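Local atomic coordinates of protein P47 (Clostridium botulinum, PDB entry 6EKT), a protein that may belong to a progenitor toxin complex that protects botulinum neurotoxin during gastrointestinal passage, and resembles tubular lipid-binding (TULIP) proteins in fold. Residues 306-311 and 395-400; 250-255 and 279-284; 343-348 and 354-359; 322-327 and 381-386; 336-341 and 389-394. One frame throughout, in Å; residues are numbered along the deposited sequence.

Contact 1 (306-311 and 395-400); sequences FSMQLF and LGFELI
F306 and M308, two residues apart on strand 297-311 and both facing inward, meet L395 and F397 in the segment that leaves the long helix 374-394, inside the TULIP-like wrap of an antiparallel sheet around that helix. The backbones stay well apart, the nearest CA atoms, of M308 and L395, being 10.5 Å from each other, so the contact is made by the far ends of the side chains. Two apolar touches carry it. In the first, methyl CD2 of L395 lies at the edge of the F306 ring, near its plane and 4.1 Å from CE2, while the two side chains run past one another head to tail. In the second, the extended M308 chain bends at its thioether (chi3 -81°), which swings CE to F397, 4.2 Å from CE1, at a slant to the ring. Aromatic packing continues beyond the pair: F306 makes an edge-to-face contact with F269, and the F397 ring meets that of F355. Backbone polar atoms find partners outside the two segments: F306 N bonds to N283 OD1 and E398 O to R255 NE. Within its own segment F397 holds its CG between the backbone N and the carbonyl carbon (chi1 60°), and the ring presents its edge to L395 O, which lies in the ring plane 3.2 Å from F397 CD1.

Contact 2 (250-255 and 279-284); sequences NMVLSR and GRIVNN
Neither face nor edge of any flat group is used where I281 meets V252 and L253; the contact is wholly aliphatic, and rings come in from outside the pair, F269 of strand 269-273 on L253 and F247 of the helix on V252. I281 points from its strand toward the end of helix 244-252 and supplies about half of the buried surface. Its CG1 lies anti to the carbonyl carbon (chi1 -73°), and the chain then runs on extended, which sends CD1 out between two partners. There CD1 meets V252 CG1 at 3.8 Å and L253 CD1 at 4.0 Å; that leucine methyl also touches I281 CG2 at 4.0 Å, and so sits against both branches of the isoleucine. L253 reaches it by the end of its side chain. V252 and L253 themselves lie in a turn, closed by R255 N bonding to V252 O at 2.9 Å. M308 of the neighbouring strand 297-311 touches both V252 and I281 and adds to the group. The result is ordinary helix-on-sheet packing: the last part of a short helix and the turn after it lie with V252 and L253 against the inward face of a curled antiparallel sheet in a TULIP-like fold.

Contact 3 (343-348 and 354-359); sequences KFVYNS and YFEVDK
V345 and Y354 stand alongside each other with their ends on the same side, the valine CB over one face of the tyrosine ring, 4.0 Å from its centroid and 23° off the normal: a CH-pi contact. The ring gets there because Y354 holds CG between its backbone N and carbonyl carbon (chi1 62°). E356 brings its extended chain across the valine at a slant, OE2 standing 3.5 Å from V345 CG2. On the other face of the sheet F344 turns the edge of its ring to the face of F355, the planes inclined at 63° and the centroids 5.6 Å apart. Underneath runs an antiparallel beta hairpin. V345 and Y354 form its hydrogen-bonded pair, V345 N giving to Y354 O at 2.8 Å and Y354 N to V345 O at 3.0 Å, whereas F344 and F355 are the non-hydrogen-bonded pair. A third bond, from E356 N to K343 O at 2.9 Å, extends the pairing past the regular strand. The hairpin of strands 329-347 and 352-368 packs F344 and F355 on L399 and on L426 of strand 421-426, and F355 also meets F397, whose short strand continues the sheet.

Contact 4 (322-327 and 381-386); sequences GLVRLT and SSVTHW
Sheet-on-helix packing of the TULIP-like fold brings V324 and L326, on strand 315-326, against V383 of the long helix 374-394 around which the sheet curls. The axes of the two short segments run roughly antiparallel, at 143° between their directions, and come within 9.0 Å of each other. V383 is shared between two strand residues, one methyl turned to each. CG1, anti to the valine backbone N (chi1 171°), turns to V324 and lies 3.7 Å from its CG2 and 4.0 Å from its CG1. CG2 instead receives L326 CD2 at 3.8 Å; the leucine CB does not face the helix directly, and only the end of its chain comes in. V324 CG1 also approaches T384, the next helix residue, more loosely. The threonine's polar end is taken up outside the two segments, T384 OG1 being hydrogen-bonded to S334 OG of the neighbouring strand 329-347 and to L380 O. Y299 of strand 297-311 packs on both L326 and V383 and extends the apolar cluster. Because the contact is carried by hydrocarbon groups, chiefly methyls, it has no directional bond to fix an exact register; what holds strand and helix together is the fit and burial of branched side chains.

Contact 5 (336-341 and 389-394); sequences FEIQSI and KSIEGA
S340 OG is gripped by two partners: a water, which donates to it at 2.8 Å, and N342 OD1 two residues further along the strand. The same water donates to E392 O, also at 2.8 Å, and so bridges the serine to the backbone of the long helix. The setting is a strand of the curled TULIP-like sheet lying over the helix it wraps; here the axes of the two short segments are nearly parallel, 24° apart in direction and 9.7 Å at closest approach. Packing is otherwise apolar. I338 is forked between two helix residues: its CD1 rests 3.8 Å from I391 CG2, and its CG2 lies 3.7 Å from CG of E392. In E392 CG makes the closest touch, with carboxylate OE2 at 3.9 Å from I338 CG2, and the extended chain runs on past strand 352-368, where P361 and S363 touch it. L320, from the adjoining strand 315-326, packs on both I338 and I391. F336 and I391 reach for each other from strand and helix. The isoleucine holds CG1 anti to its carbonyl carbon (chi1 -64°) and reaches the ring at a slant, CD1 lying 3.7 Å from both CE1 and CZ of F336.

In the fold
Four of the five contacts are buried inside the curled sheet; contact 3, partly buried, has one sheet face turned inward and the other lined by V345, Y354 and E356. Contacts 4 and 5 both pack strands on helix 374-394, their centres about 13 Å apart, but contact 4 runs roughly antiparallel and is aliphatic, whereas contact 5 adds a ring and a bridging water. Contact 1 takes over where that helix ends and touches contact 2 through the M308 and I281 backbones. Contact 3 shares strand 329-347 with contact 5 and meets contact 1 where F397 O bonds to F355 N. Direct hydrogen bonds between paired segments occur in contact 3 alone.

Contact 1 (306-311 and 395-400)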
# COMPACT_ATOMS: atom_id res chain seq x y z
N PHE A 306 12.39 25.57 8.66
CA PHE A 306 12.09 24.85 7.46
C PHE A 306 10.87 23.99 7.78
O PHE A 306 10.86 23.32 8.80
CB PHE A 306 13.28 23.94 7.10
CG PHE A 306 13.13 23.19 5.81
CD1 PHE A 306 12.54 21.92 5.77
CD2 PHE A 306 13.64 23.73 4.61
CE1 PHE A 306 12.43 21.23 4.56
CE2 PHE A 306 13.53 23.04 3.41
CZ PHE A 306 12.93 21.78 3.39
N SER A 307 9.86 24.06 6.92
CA SER A 307 8.71 23.18 7.02
C SER A 307 8.40 22.65 5.65
O SER A 307 8.67 23.31 4.64
CB SER A 307 7.51 23.89 7.63
OG SER A 307 7.92 24.62 8.78
N MET A 308 7.83 21.45 5.61
CA MET A 308 7.46 20.79 4.38
C MET A 308 6.25 19.94 4.68
O MET A 308 6.28 19.10 5.59
CB MET A 308 8.63 19.88 3.92
CG MET A 308 8.29 18.95 2.75
SD MET A 308 9.68 17.85 2.38
CE MET A 308 10.73 18.92 1.40
N GLN A 309 5.18 20.16 3.93
CA GLN A 309 4.01 19.30 4.07
C GLN A 309 3.39 19.04 2.70
O GLN A 309 3.64 19.77 1.74
CB GLN A 309 3.00 19.90 5.06
CG GLN A 309 2.33 21.19 4.62
CD GLN A 309 1.48 21.81 5.72
OE1 GLN A 309 1.97 22.17 6.78
NE2 GLN A 309 0.18 21.96 5.45
N LEU A 310 2.58 17.99 2.63
CA LEU A 310 1.83 17.69 1.41
C LEU A 310 0.84 18.82 1.10
O LEU A 310 0.29 19.42 2.01
CB LEU A 310 1.06 16.36 1.57
CG LEU A 310 1.75 15.05 1.18
CD1 LEU A 310 1.89 14.97 -0.34
CD2 LEU A 310 3.11 14.85 1.86
N PHE A 311 0.63 19.09 -0.18
CA PHE A 311 -0.25 20.18 -0.61
C PHE A 311 -0.93 19.73 -1.89
O PHE A 311 -0.27 19.24 -2.81
CB PHE A 311 0.57 21.46 -0.85
CG PHE A 311 -0.21 22.61 -1.43
CD1 PHE A 311 -1.18 23.28 -0.69
CD2 PHE A 311 0.05 23.06 -2.75
CE1 PHE A 311 -1.90 24.34 -1.23
CE2 PHE A 311 -0.66 24.13 -3.29
CZ PHE A 311 -1.63 24.77 -2.53
N LEU A 395 15.58 22.86 -4.05
CA LEU A 395 14.45 22.25 -3.30
C LEU A 395 13.79 21.06 -4.00
O LEU A 395 13.14 20.23 -3.34
CB LEU A 395 13.41 23.32 -2.95
CG LEU A 395 13.82 24.40 -1.95
CD1 LEU A 395 12.68 25.38 -1.77
CD2 LEU A 395 14.25 23.85 -0.59
N GLY A 396 13.94 20.99 -5.32
CA GLY A 396 13.54 19.80 -6.06
C GLY A 396 14.52 18.66 -5.81
O GLY A 396 15.71 18.90 -5.60
N PHE A 397 14.04 17.42 -5.83
CA PHE A 397 14.91 16.26 -5.55
C PHE A 397 14.27 14.97 -6.08
O PHE A 397 13.06 14.94 -6.34
CB PHE A 397 15.20 16.13 -4.04
CG PHE A 397 13.96 15.95 -3.19
CD1 PHE A 397 13.22 17.07 -2.75
CD2 PHE A 397 13.53 14.67 -2.82
CE1 PHE A 397 12.08 16.90 -1.98
CE2 PHE A 397 12.39 14.51 -2.05
CZ PHE A 397 11.67 15.62 -1.63
N GLU A 398 15.09 13.93 -6.21
CA GLU A 398 14.65 12.64 -6.73
C GLU A 398 14.44 11.66 -5.58
O GLU A 398 15.21 11.64 -4.62
CB GLU A 398 15.72 12.10 -7.69
CG GLU A 398 15.21 11.20 -8.80
CD GLU A 398 16.33 10.82 -9.77
OE1 GLU A 398 17.10 11.70 -10.19
OE2 GLU A 398 16.43 9.63 -10.12
N LEU A 399 13.39 10.84 -5.69
CA LEU A 399 13.28 9.68 -4.83
C LEU A 399 14.16 8.58 -5.38
O LEU A 399 14.49 8.57 -6.58
CB LEU A 399 11.82 9.18 -4.77
CG LEU A 399 10.73 10.16 -4.31
CD1 LEU A 399 9.40 9.41 -4.27
CD2 LEU A 399 11.02 10.79 -2.95
N ILE A 400 14.53 7.66 -4.51
CA ILE A 400 15.11 6.39 -4.92
C ILE A 400 13.96 5.56 -5.47
O ILE A 400 12.96 5.31 -4.76
CB ILE A 400 15.74 5.64 -3.74
CG1 ILE A 400 16.91 6.45 -3.17
CG2 ILE A 400 16.18 4.23 -4.15
CD1 ILE A 400 17.02 6.29 -1.67

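Contact 2 (250-255 and 279-284)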
# COMPACT_ATOMS: atom_id res chain seq x y z
N ASN A 250 10.04 7.57 5.26
CA ASN A 250 10.88 6.58 4.61
C ASN A 250 11.24 6.80 3.16
O ASN A 250 12.13 6.13 2.63
CB ASN A 250 10.26 5.20 4.79
CG ASN A 250 10.00 4.90 6.23
OD1 ASN A 250 8.85 4.90 6.69
ND2 ASN A 250 11.08 4.69 6.99
N MET A 251 10.57 7.74 2.52
CA MET A 251 10.94 8.05 1.14
C MET A 251 11.40 9.50 0.95
O MET A 251 12.32 9.78 0.16
CB MET A 251 9.81 7.63 0.21
CG MET A 251 9.70 6.11 0.26
SD MET A 251 8.08 5.45 0.03
CE MET A 251 8.19 5.20 -1.73
N VAL A 252 10.79 10.41 1.70
CA VAL A 252 11.12 11.83 1.57
C VAL A 252 12.26 12.27 2.49
O VAL A 252 13.18 12.96 2.03
CB VAL A 252 9.87 12.73 1.73
CG1 VAL A 252 10.23 14.21 1.70
CG2 VAL A 252 8.86 12.44 0.64
N LEU A 253 12.20 11.90 3.78
CA LEU A 253 13.14 12.44 4.79
C LEU A 253 14.61 12.27 4.41
O LEU A 253 15.38 13.20 4.60
CB LEU A 253 12.88 11.85 6.20
CG LEU A 253 13.52 12.55 7.42
CD1 LEU A 253 12.89 13.93 7.64
CD2 LEU A 253 13.40 11.71 8.68
N SER A 254 14.97 11.13 3.83
CA SER A 254 16.37 10.85 3.46
C SER A 254 16.78 11.30 2.04
O SER A 254 17.92 11.03 1.59
CB SER A 254 16.69 9.37 3.63
OG SER A 254 16.03 8.64 2.62
N ARG A 255 15.87 12.00 1.35
CA ARG A 255 16.15 12.49 -0.00
C ARG A 255 15.95 14.00 -0.19
O ARG A 255 16.51 14.55 -1.12
CB ARG A 255 15.32 11.75 -1.05
CG ARG A 255 15.60 10.24 -1.14
CD ARG A 255 17.00 9.95 -1.69
NE ARG A 255 17.25 10.64 -2.96
CZ ARG A 255 18.44 10.78 -3.53
NH1 ARG A 255 19.53 10.28 -2.96
NH2 ARG A 255 18.55 11.42 -4.69
N GLY A 279 1.53 13.49 8.70
CA GLY A 279 2.56 14.29 9.34
C GLY A 279 3.12 15.38 8.45
O GLY A 279 2.63 15.61 7.34
N ARG A 280 4.16 16.02 8.95
CA ARG A 280 4.88 17.05 8.19
C ARG A 280 6.35 17.02 8.62
O ARG A 280 6.68 16.40 9.61
CB ARG A 280 4.26 18.44 8.40
CG ARG A 280 4.19 18.86 9.85
CD ARG A 280 3.20 20.00 10.09
NE ARG A 280 3.24 20.33 11.50
CZ ARG A 280 4.16 21.11 12.07
NH1 ARG A 280 5.11 21.70 11.34
NH2 ARG A 280 4.12 21.31 13.38
N ILE A 281 7.20 17.69 7.85
CA ILE A 281 8.64 17.63 8.08
C ILE A 281 9.12 19.02 8.51
O ILE A 281 8.66 20.05 7.99
CB ILE A 281 9.42 17.10 6.84
CG1 ILE A 281 9.19 15.58 6.67
CG2 ILE A 281 10.92 17.38 6.98
CD1 ILE A 281 9.74 14.95 5.39
N VAL A 282 10.00 19.02 9.51
CA VAL A 282 10.63 20.26 9.99
C VAL A 282 12.13 20.01 10.16
O VAL A 282 12.56 18.86 10.30
CB VAL A 282 10.04 20.75 11.33
CG1 VAL A 282 8.57 21.18 11.16
CG2 VAL A 282 10.22 19.73 12.45
N ASN A 283 12.93 21.08 10.17
CA ASN A 283 14.30 20.97 10.61
C ASN A 283 14.32 20.93 12.15
O ASN A 283 13.38 21.42 12.81
CB ASN A 283 15.16 22.15 10.09
CG ASN A 283 14.71 23.50 10.66
OD1 ASN A 283 13.52 23.82 10.67
ND2 ASN A 283 15.67 24.32 11.13
N ASN A 284 15.37 20.34 12.69
CA ASN A 284 15.59 20.28 14.15
C ASN A 284 16.83 21.07 14.58
O ASN A 284 17.23 21.03 15.76
CB ASN A 284 15.69 18.82 14.59
CG ASN A 284 16.82 18.05 13.89
OD1 ASN A 284 17.83 18.62 13.50
ND2 ASN A 284 16.64 16.73 13.76

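Contact 3 (343-348 and 354-359)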
# COMPACT_ATOMS: atom_id res chain seq x y z
N LYS A 343 5.95 19.92 -7.30
CA LYS A 343 5.03 18.88 -7.77
C LYS A 343 5.73 17.55 -7.95
O LYS A 343 6.79 17.47 -8.57
CB LYS A 343 4.37 19.31 -9.09
CG LYS A 343 3.29 18.34 -9.58
CD LYS A 343 3.13 18.35 -11.09
CE LYS A 343 2.17 19.44 -11.55
NZ LYS A 343 2.21 19.54 -13.04
N PHE A 344 5.10 16.47 -7.44
CA PHE A 344 5.58 15.12 -7.73
C PHE A 344 5.36 14.77 -9.21
O PHE A 344 4.32 15.10 -9.78
CB PHE A 344 4.87 14.07 -6.83
CG PHE A 344 5.31 12.64 -7.13
CD1 PHE A 344 6.59 12.19 -6.74
CD2 PHE A 344 4.49 11.77 -7.85
CE1 PHE A 344 7.00 10.89 -7.03
CE2 PHE A 344 4.92 10.47 -8.15
CZ PHE A 344 6.18 10.04 -7.75
N VAL A 345 6.35 14.11 -9.82
CA VAL A 345 6.26 13.60 -11.18
C VAL A 345 6.83 12.19 -11.18
O VAL A 345 7.87 11.94 -10.55
CB VAL A 345 7.09 14.44 -12.20
CG1 VAL A 345 7.01 13.83 -13.60
CG2 VAL A 345 6.63 15.89 -12.24
N TYR A 346 6.14 11.29 -11.87
CA TYR A 346 6.68 9.99 -12.23
C TYR A 346 6.76 9.95 -13.74
O TYR A 346 5.73 10.03 -14.44
CB TYR A 346 5.82 8.83 -11.69
CG TYR A 346 6.34 7.47 -12.12
CD1 TYR A 346 7.60 7.02 -11.70
CD2 TYR A 346 5.57 6.63 -12.95
CE1 TYR A 346 8.09 5.78 -12.09
CE2 TYR A 346 6.05 5.39 -13.34
CZ TYR A 346 7.31 4.97 -12.90
OH TYR A 346 7.80 3.75 -13.27
N ASN A 347 7.99 9.89 -14.24
CA ASN A 347 8.26 9.73 -15.66
C ASN A 347 8.26 8.22 -15.95
O ASN A 347 9.14 7.49 -15.49
CB ASN A 347 9.62 10.36 -15.99
CG ASN A 347 9.98 10.28 -17.46
OD1 ASN A 347 9.66 9.32 -18.15
ND2 ASN A 347 10.69 11.29 -17.93
N SER A 348 7.26 7.78 -16.72
CA SER A 348 7.07 6.36 -17.01
C SER A 348 8.09 5.77 -18.00
O SER A 348 8.21 4.55 -18.11
CB SER A 348 5.64 6.11 -17.50
OG SER A 348 5.37 6.91 -18.64
N TYR A 354 10.38 12.09 -8.88
CA TYR A 354 11.04 13.28 -8.38
C TYR A 354 10.04 14.38 -8.08
O TYR A 354 8.89 14.36 -8.56
CB TYR A 354 12.12 13.77 -9.38
CG TYR A 354 11.59 14.17 -10.75
CD1 TYR A 354 11.38 13.22 -11.76
CD2 TYR A 354 11.29 15.52 -11.03
CE1 TYR A 354 10.90 13.59 -13.01
CE2 TYR A 354 10.79 15.90 -12.28
CZ TYR A 354 10.59 14.94 -13.26
OH TYR A 354 10.11 15.33 -14.48
N PHE A 355 10.49 15.35 -7.30
CA PHE A 355 9.75 16.56 -7.06
C PHE A 355 10.40 17.69 -7.89
O PHE A 355 11.59 17.93 -7.76
CB PHE A 355 9.74 16.87 -5.57
CG PHE A 355 8.88 15.92 -4.76
CD1 PHE A 355 7.52 16.16 -4.62
CD2 PHE A 355 9.45 14.78 -4.17
CE1 PHE A 355 6.73 15.29 -3.88
CE2 PHE A 355 8.66 13.90 -3.42
CZ PHE A 355 7.30 14.17 -3.28
N GLU A 356 9.59 18.31 -8.75
CA GLU A 356 10.03 19.37 -9.65
C GLU A 356 10.46 20.59 -8.87
O GLU A 356 9.92 20.85 -7.79
CB GLU A 356 8.89 19.81 -10.57
CG GLU A 356 8.66 19.01 -11.84
CD GLU A 356 7.49 19.54 -12.65
OE1 GLU A 356 6.80 20.48 -12.17
OE2 GLU A 356 7.23 19.00 -13.75
N VAL A 357 11.39 21.36 -9.44
CA VAL A 357 11.69 22.70 -8.92
C VAL A 357 10.48 23.59 -9.22
O VAL A 357 9.84 23.45 -10.28
CB VAL A 357 12.96 23.27 -9.59
CG1 VAL A 357 13.29 24.66 -9.07
CG2 VAL A 357 14.15 22.33 -9.37
N ASP A 358 10.14 24.46 -8.27
CA ASP A 358 9.06 25.41 -8.47
C ASP A 358 9.52 26.44 -9.51
O ASP A 358 10.60 27.02 -9.39
CB ASP A 358 8.71 26.07 -7.14
CG ASP A 358 7.43 26.86 -7.19
OD1 ASP A 358 6.87 27.10 -8.28
OD2 ASP A 358 6.95 27.26 -6.12
N LYS A 359 8.71 26.63 -10.55
CA LYS A 359 9.02 27.65 -11.56
C LYS A 359 8.63 29.05 -11.11
O LYS A 359 9.16 30.04 -11.64
CB LYS A 359 8.38 27.31 -12.90
CG LYS A 359 9.04 26.11 -13.59
CD LYS A 359 8.09 25.37 -14.54
CE LYS A 359 7.75 26.17 -15.78
NZ LYS A 359 8.60 25.84 -16.96
O HOH W 1 6.48 22.05 -9.07

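Contact 4 (322-327 and 381-386)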
# COMPACT_ATOMS: atom_id res chain seq x y z
N GLY A 322 15.54 32.18 6.70
CA GLY A 322 16.98 32.15 6.96
C GLY A 322 17.61 33.53 6.85
O GLY A 322 16.92 34.55 6.82
N LEU A 323 18.93 33.54 6.83
CA LEU A 323 19.69 34.78 6.74
C LEU A 323 21.01 34.48 6.03
O LEU A 323 21.43 33.32 5.97
CB LEU A 323 19.95 35.38 8.13
CG LEU A 323 20.63 34.53 9.19
CD1 LEU A 323 22.15 34.58 9.03
CD2 LEU A 323 20.21 35.04 10.57
N VAL A 324 21.64 35.53 5.52
CA VAL A 324 22.98 35.39 4.94
C VAL A 324 23.77 36.66 5.28
O VAL A 324 23.27 37.78 5.09
CB VAL A 324 22.96 35.09 3.40
CG1 VAL A 324 22.26 36.19 2.59
CG2 VAL A 324 24.36 34.77 2.87
N ARG A 325 24.96 36.47 5.84
CA ARG A 325 25.81 37.59 6.27
C ARG A 325 26.92 37.81 5.25
O ARG A 325 27.35 36.84 4.59
CB ARG A 325 26.40 37.31 7.66
CG ARG A 325 25.39 36.83 8.68
CD ARG A 325 25.98 36.67 10.07
NE ARG A 325 24.87 36.66 11.03
CZ ARG A 325 24.33 37.77 11.57
NH1 ARG A 325 24.83 39.00 11.31
NH2 ARG A 325 23.30 37.64 12.38
N LEU A 326 27.40 39.05 5.12
CA LEU A 326 28.55 39.28 4.25
C LEU A 326 29.86 38.76 4.84
O LEU A 326 30.27 39.16 5.94
CB LEU A 326 28.71 40.75 3.85
CG LEU A 326 27.51 41.39 3.12
CD1 LEU A 326 27.95 42.76 2.61
CD2 LEU A 326 27.02 40.53 1.96
N THR A 327 30.49 37.86 4.10
CA THR A 327 31.84 37.37 4.42
C THR A 327 32.81 38.55 4.53
O THR A 327 32.92 39.38 3.61
CB THR A 327 32.28 36.35 3.36
OG1 THR A 327 31.33 35.29 3.36
CG2 THR A 327 33.70 35.80 3.63
N SER A 381 22.78 43.07 -1.97
CA SER A 381 21.71 42.82 -2.94
C SER A 381 22.01 41.55 -3.75
O SER A 381 21.17 40.63 -3.86
CB SER A 381 21.60 44.05 -3.87
OG SER A 381 20.67 43.82 -4.90
N SER A 382 23.23 41.47 -4.27
CA SER A 382 23.66 40.30 -5.06
C SER A 382 23.71 39.02 -4.23
O SER A 382 23.20 37.97 -4.66
CB SER A 382 25.01 40.57 -5.74
OG SER A 382 24.80 41.49 -6.82
N VAL A 383 24.29 39.10 -3.03
CA VAL A 383 24.43 37.92 -2.17
C VAL A 383 23.05 37.37 -1.82
O VAL A 383 22.84 36.15 -1.83
CB VAL A 383 25.29 38.21 -0.90
CG1 VAL A 383 25.25 37.04 0.10
CG2 VAL A 383 26.74 38.47 -1.28
N THR A 384 22.11 38.27 -1.52
CA THR A 384 20.74 37.87 -1.11
C THR A 384 20.01 37.18 -2.26
O THR A 384 19.43 36.12 -2.08
CB THR A 384 19.96 39.08 -0.58
OG1 THR A 384 20.71 39.68 0.49
CG2 THR A 384 18.57 38.66 -0.07
N HIS A 385 20.10 37.77 -3.46
CA HIS A 385 19.56 37.20 -4.67
C HIS A 385 20.15 35.82 -4.98
O HIS A 385 19.37 34.88 -5.17
CB HIS A 385 19.77 38.14 -5.87
CG HIS A 385 19.19 37.62 -7.14
ND1 HIS A 385 17.83 37.49 -7.35
CD2 HIS A 385 19.78 37.17 -8.28
CE1 HIS A 385 17.61 37.00 -8.56
NE2 HIS A 385 18.78 36.81 -9.14
N TRP A 386 21.48 35.70 -5.01
CA TRP A 386 22.14 34.39 -5.23
C TRP A 386 21.73 33.34 -4.19
O TRP A 386 21.48 32.16 -4.51
CB TRP A 386 23.66 34.54 -5.25
CG TRP A 386 24.28 34.60 -6.62
CD1 TRP A 386 25.10 33.66 -7.19
CD2 TRP A 386 24.17 35.66 -7.58
NE1 TRP A 386 25.48 34.06 -8.44
CE2 TRP A 386 24.93 35.28 -8.71
CE3 TRP A 386 23.49 36.89 -7.60
CZ2 TRP A 386 25.03 36.09 -9.86
CZ3 TRP A 386 23.60 37.70 -8.75
CH2 TRP A 386 24.37 37.28 -9.86

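Contact 5 (336-341 and 389-394)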
# COMPACT_ATOMS: atom_id res chain seq x y z
N PHE A 336 15.79 36.39 4.89
CA PHE A 336 14.95 36.00 3.77
C PHE A 336 13.92 34.92 4.11
O PHE A 336 14.08 34.18 5.08
CB PHE A 336 15.80 35.58 2.57
CG PHE A 336 16.74 34.44 2.87
CD1 PHE A 336 16.27 33.12 2.91
CD2 PHE A 336 18.08 34.68 3.10
CE1 PHE A 336 17.13 32.06 3.18
CE2 PHE A 336 18.95 33.62 3.36
CZ PHE A 336 18.47 32.31 3.41
N GLU A 337 12.87 34.86 3.32
CA GLU A 337 11.85 33.81 3.46
C GLU A 337 11.55 33.31 2.09
O GLU A 337 11.54 34.09 1.14
CB GLU A 337 10.58 34.40 4.08
CG GLU A 337 10.75 34.75 5.55
CD GLU A 337 9.46 35.16 6.22
OE1 GLU A 337 8.45 34.42 6.13
OE2 GLU A 337 9.46 36.22 6.87
N ILE A 338 11.28 32.01 1.96
CA ILE A 338 10.96 31.42 0.67
C ILE A 338 9.75 30.52 0.87
O ILE A 338 9.67 29.79 1.87
CB ILE A 338 12.15 30.59 0.11
CG1 ILE A 338 13.38 31.49 -0.14
CG2 ILE A 338 11.80 29.90 -1.21
CD1 ILE A 338 14.66 30.72 -0.43
N GLN A 339 8.84 30.55 -0.10
CA GLN A 339 7.72 29.62 -0.19
C GLN A 339 7.72 28.94 -1.57
O GLN A 339 7.51 29.62 -2.58
CB GLN A 339 6.40 30.36 0.07
CG GLN A 339 6.34 31.13 1.39
CD GLN A 339 6.85 32.55 1.29
OE1 GLN A 339 6.76 33.19 0.24
NE2 GLN A 339 7.37 33.07 2.40
N SER A 340 7.93 27.62 -1.59
CA SER A 340 8.06 26.85 -2.82
C SER A 340 6.99 25.76 -2.86
O SER A 340 6.67 25.16 -1.83
CB SER A 340 9.43 26.18 -2.83
OG SER A 340 9.67 25.48 -4.03
N ILE A 341 6.44 25.53 -4.04
CA ILE A 341 5.50 24.42 -4.26
C ILE A 341 6.13 23.49 -5.28
O ILE A 341 6.44 23.90 -6.40
CB ILE A 341 4.12 24.94 -4.74
CG1 ILE A 341 3.53 25.88 -3.68
CG2 ILE A 341 3.18 23.76 -5.02
CD1 ILE A 341 2.48 26.86 -4.19
N LYS A 389 18.03 32.29 -4.86
CA LYS A 389 17.97 31.47 -6.11
C LYS A 389 18.60 30.10 -5.91
O LYS A 389 18.06 29.08 -6.38
CB LYS A 389 18.60 32.20 -7.29
CG LYS A 389 17.82 33.45 -7.71
CD LYS A 389 16.54 33.12 -8.44
CE LYS A 389 16.80 32.46 -9.80
NZ LYS A 389 15.53 32.08 -10.48
N SER A 390 19.72 30.07 -5.18
CA SER A 390 20.40 28.79 -4.88
C SER A 390 19.48 27.82 -4.15
O SER A 390 19.29 26.67 -4.59
CB SER A 390 21.69 29.00 -4.08
OG SER A 390 22.33 27.76 -3.85
N ILE A 391 18.88 28.29 -3.06
CA ILE A 391 18.00 27.48 -2.23
C ILE A 391 16.78 27.04 -3.05
O ILE A 391 16.47 25.84 -3.09
CB ILE A 391 17.59 28.21 -0.94
CG1 ILE A 391 18.83 28.46 -0.07
CG2 ILE A 391 16.49 27.44 -0.18
CD1 ILE A 391 18.60 29.43 1.08
N GLU A 392 16.13 27.99 -3.74
CA GLU A 392 14.94 27.67 -4.55
C GLU A 392 15.24 26.57 -5.55
O GLU A 392 14.43 25.67 -5.73
CB GLU A 392 14.42 28.90 -5.30
CG GLU A 392 13.73 29.89 -4.37
CD GLU A 392 13.38 31.20 -5.04
OE1 GLU A 392 13.87 31.48 -6.16
OE2 GLU A 392 12.58 31.96 -4.42
N GLY A 393 16.41 26.64 -6.18
CA GLY A 393 16.78 25.70 -7.23
C GLY A 393 17.13 24.33 -6.67
O GLY A 393 17.11 23.34 -7.40
N ALA A 394 17.47 24.28 -5.38
CA ALA A 394 17.92 23.03 -4.75
C ALA A 394 16.77 22.27 -4.09
O ALA A 394 16.98 21.17 -3.61
CB ALA A 394 19.00 23.33 -3.73
O HOH W 2 11.73 25.07 -5.94